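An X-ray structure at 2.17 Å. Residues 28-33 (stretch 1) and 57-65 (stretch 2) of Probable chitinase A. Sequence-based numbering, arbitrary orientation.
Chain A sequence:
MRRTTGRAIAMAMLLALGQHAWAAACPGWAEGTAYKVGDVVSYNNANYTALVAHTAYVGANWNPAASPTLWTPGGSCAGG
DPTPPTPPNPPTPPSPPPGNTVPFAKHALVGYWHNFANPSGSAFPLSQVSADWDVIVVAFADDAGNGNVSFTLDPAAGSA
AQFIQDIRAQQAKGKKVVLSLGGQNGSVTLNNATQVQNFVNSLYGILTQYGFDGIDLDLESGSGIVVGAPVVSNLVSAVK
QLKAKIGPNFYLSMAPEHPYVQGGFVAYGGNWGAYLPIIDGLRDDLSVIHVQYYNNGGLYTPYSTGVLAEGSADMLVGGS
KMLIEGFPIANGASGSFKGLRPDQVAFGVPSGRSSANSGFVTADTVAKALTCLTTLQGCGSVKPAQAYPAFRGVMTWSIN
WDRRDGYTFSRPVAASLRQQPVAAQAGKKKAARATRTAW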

# COMPACT_ATOMS: atom_id res chain seq x y z
N GLY A 28 -14.43 3.01 -28.65
CA GLY A 28 -13.70 3.92 -27.78
C GLY A 28 -14.56 5.09 -27.35
O GLY A 28 -15.36 5.60 -28.13
N TRP A 29 -14.41 5.50 -26.10
CA TRP A 29 -15.10 6.68 -25.59
C TRP A 29 -14.66 7.90 -26.39
O TRP A 29 -13.48 8.06 -26.68
CB TRP A 29 -14.82 6.87 -24.10
CG TRP A 29 -15.44 8.10 -23.52
CD1 TRP A 29 -16.68 8.21 -22.97
CD2 TRP A 29 -14.84 9.39 -23.43
NE1 TRP A 29 -16.89 9.50 -22.54
CE2 TRP A 29 -15.77 10.24 -22.81
CE3 TRP A 29 -13.60 9.92 -23.81
CZ2 TRP A 29 -15.51 11.59 -22.57
CZ3 TRP A 29 -13.34 11.26 -23.57
CH2 TRP A 29 -14.30 12.07 -22.95
N ALA A 30 -15.61 8.76 -26.76
CA ALA A 30 -15.29 9.94 -27.56
C ALA A 30 -16.23 11.09 -27.25
O ALA A 30 -17.44 10.91 -27.10
CB ALA A 30 -15.34 9.59 -29.04
N GLU A 31 -15.67 12.30 -27.16
CA GLU A 31 -16.48 13.48 -26.91
C GLU A 31 -17.40 13.75 -28.09
O GLU A 31 -17.07 13.43 -29.24
CB GLU A 31 -15.59 14.69 -26.61
CG GLU A 31 -14.89 14.60 -25.27
CD GLU A 31 -14.38 15.93 -24.77
OE1 GLU A 31 -14.34 16.12 -23.53
OE2 GLU A 31 -14.01 16.79 -25.60
N GLY A 32 -18.56 14.33 -27.81
CA GLY A 32 -19.54 14.61 -28.84
C GLY A 32 -20.50 13.46 -29.05
O GLY A 32 -21.43 13.55 -29.85
N THR A 33 -20.30 12.37 -28.31
CA THR A 33 -21.11 11.17 -28.46
C THR A 33 -22.23 11.09 -27.43
O THR A 33 -22.03 11.37 -26.25
CB THR A 33 -20.25 9.89 -28.35
OG1 THR A 33 -19.10 10.01 -29.20
CG2 THR A 33 -21.04 8.66 -28.74
N TYR A 57 -20.11 16.09 -23.88
CA TYR A 57 -19.95 17.35 -24.61
C TYR A 57 -18.48 17.71 -24.79
O TYR A 57 -17.67 17.49 -23.90
CB TYR A 57 -20.69 18.49 -23.90
CG TYR A 57 -22.17 18.24 -23.73
CD1 TYR A 57 -23.03 18.27 -24.83
CD2 TYR A 57 -22.72 17.98 -22.48
CE1 TYR A 57 -24.38 18.05 -24.69
CE2 TYR A 57 -24.07 17.75 -22.33
CZ TYR A 57 -24.90 17.78 -23.43
OH TYR A 57 -26.25 17.56 -23.29
N VAL A 58 -18.16 18.24 -25.96
CA VAL A 58 -16.78 18.57 -26.30
C VAL A 58 -16.21 19.62 -25.35
O VAL A 58 -16.87 20.61 -25.04
CB VAL A 58 -16.66 19.06 -27.77
CG1 VAL A 58 -17.62 20.22 -28.04
CG2 VAL A 58 -15.23 19.44 -28.11
N GLY A 59 -15.00 19.38 -24.85
CA GLY A 59 -14.33 20.31 -23.96
C GLY A 59 -14.68 20.14 -22.49
O GLY A 59 -14.14 20.84 -21.64
N ALA A 60 -15.58 19.21 -22.19
CA ALA A 60 -16.02 19.00 -20.81
C ALA A 60 -15.13 17.99 -20.08
O ALA A 60 -15.05 18.01 -18.85
CB ALA A 60 -17.47 18.53 -20.79
N ASN A 61 -14.46 17.13 -20.84
CA ASN A 61 -13.59 16.07 -20.31
C ASN A 61 -14.30 15.16 -19.30
O ASN A 61 -13.75 14.82 -18.26
CB ASN A 61 -12.34 16.68 -19.68
CG ASN A 61 -11.26 15.64 -19.41
OD1 ASN A 61 -11.07 14.70 -20.20
ND2 ASN A 61 -10.57 15.78 -18.29
N TRP A 62 -15.52 14.76 -19.63
CA TRP A 62 -16.27 13.82 -18.80
C TRP A 62 -15.89 12.37 -19.12
O TRP A 62 -16.76 11.53 -19.38
CB TRP A 62 -17.77 14.01 -19.00
CG TRP A 62 -18.29 15.33 -18.52
CD1 TRP A 62 -17.63 16.22 -17.73
CD2 TRP A 62 -19.57 15.91 -18.79
NE1 TRP A 62 -18.42 17.32 -17.49
CE2 TRP A 62 -19.62 17.15 -18.14
CE3 TRP A 62 -20.68 15.49 -19.53
CZ2 TRP A 62 -20.73 17.99 -18.20
CZ3 TRP A 62 -21.79 16.32 -19.59
CH2 TRP A 62 -21.81 17.55 -18.93
N ASN A 63 -14.59 12.08 -19.11
CA ASN A 63 -14.13 10.74 -19.48
C ASN A 63 -14.39 9.74 -18.36
O ASN A 63 -14.51 10.13 -17.19
CB ASN A 63 -12.64 10.77 -19.87
CG ASN A 63 -11.72 10.99 -18.69
OD1 ASN A 63 -11.53 10.09 -17.86
ND2 ASN A 63 -11.12 12.17 -18.61
N PRO A 64 -14.49 8.44 -18.70
CA PRO A 64 -14.83 7.41 -17.72
C PRO A 64 -13.90 7.35 -16.49
O PRO A 64 -14.38 7.03 -15.41
CB PRO A 64 -14.71 6.12 -18.54
CG PRO A 64 -15.07 6.53 -19.92
CD PRO A 64 -14.48 7.91 -20.08
N ALA A 65 -12.62 7.65 -16.66
CA ALA A 65 -11.69 7.59 -15.53
C ALA A 65 -11.89 8.77 -14.59
O ALA A 65 -11.53 8.71 -13.41
CB ALA A 65 -10.24 7.55 -16.03
O HOH W 1 -18.91 10.71 -20.95
O HOH W 2 -16.79 15.18 -22.35

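What holds the two loops together most firmly? The carboxylate of Glu 31 does, reaching from the first stretch to bond two backbone amides of the second. Glu 31 OE2 accepts a hydrogen bond from Gly 59 N at 2.9 Å, nearly straight at 169°, while Glu 31 OE1 accepts one from Asn 61 N, also at 2.9 Å but more bent at 141°. The negatively charged carboxylate thus uses both of its oxygens, one on each of two backbone NH groups.

How does water extend this polar contact? One water donates to both Glu 31 OE1 and Tyr 57 O, each 2.9 Å from its oxygen, and accepts from Trp 62 N at 3.0 Å. A second accepts from Trp 29 NE1 and donates to Trp 62 O, at 2.8 Å in each case, so the indole NH is linked to the opposing backbone.

What backbone shape presents these groups? Neither stretch forms a regular helix or strand; each contains a type II beta turn, Ala 30 to Thr 33 and Tyr 57 to Ala 60. The second is closed by Ala 60 N bonding to Tyr 57 O at 3.2 Å. Gly 32 and Gly 59 adopt positive phi angles at which a CB would jam against the preceding carbonyl oxygen. Nearby, the CA atoms of Glu 31 and Val 58 lie 5.1 Å apart.

Where does the apolar packing lie? Trp 29, with chi1 in the t rotamer, lays one face of its indole against Asn 63 and Pro 64. Pro 64 CD sits 3.5 Å from the centroid of the Trp 29 five-membered ring, almost on its normal, and Asn 63 CA lies 3.7 Å from that of the six-membered ring. These CH-pi contacts bring slightly polarized C-H groups against the electron-rich indole.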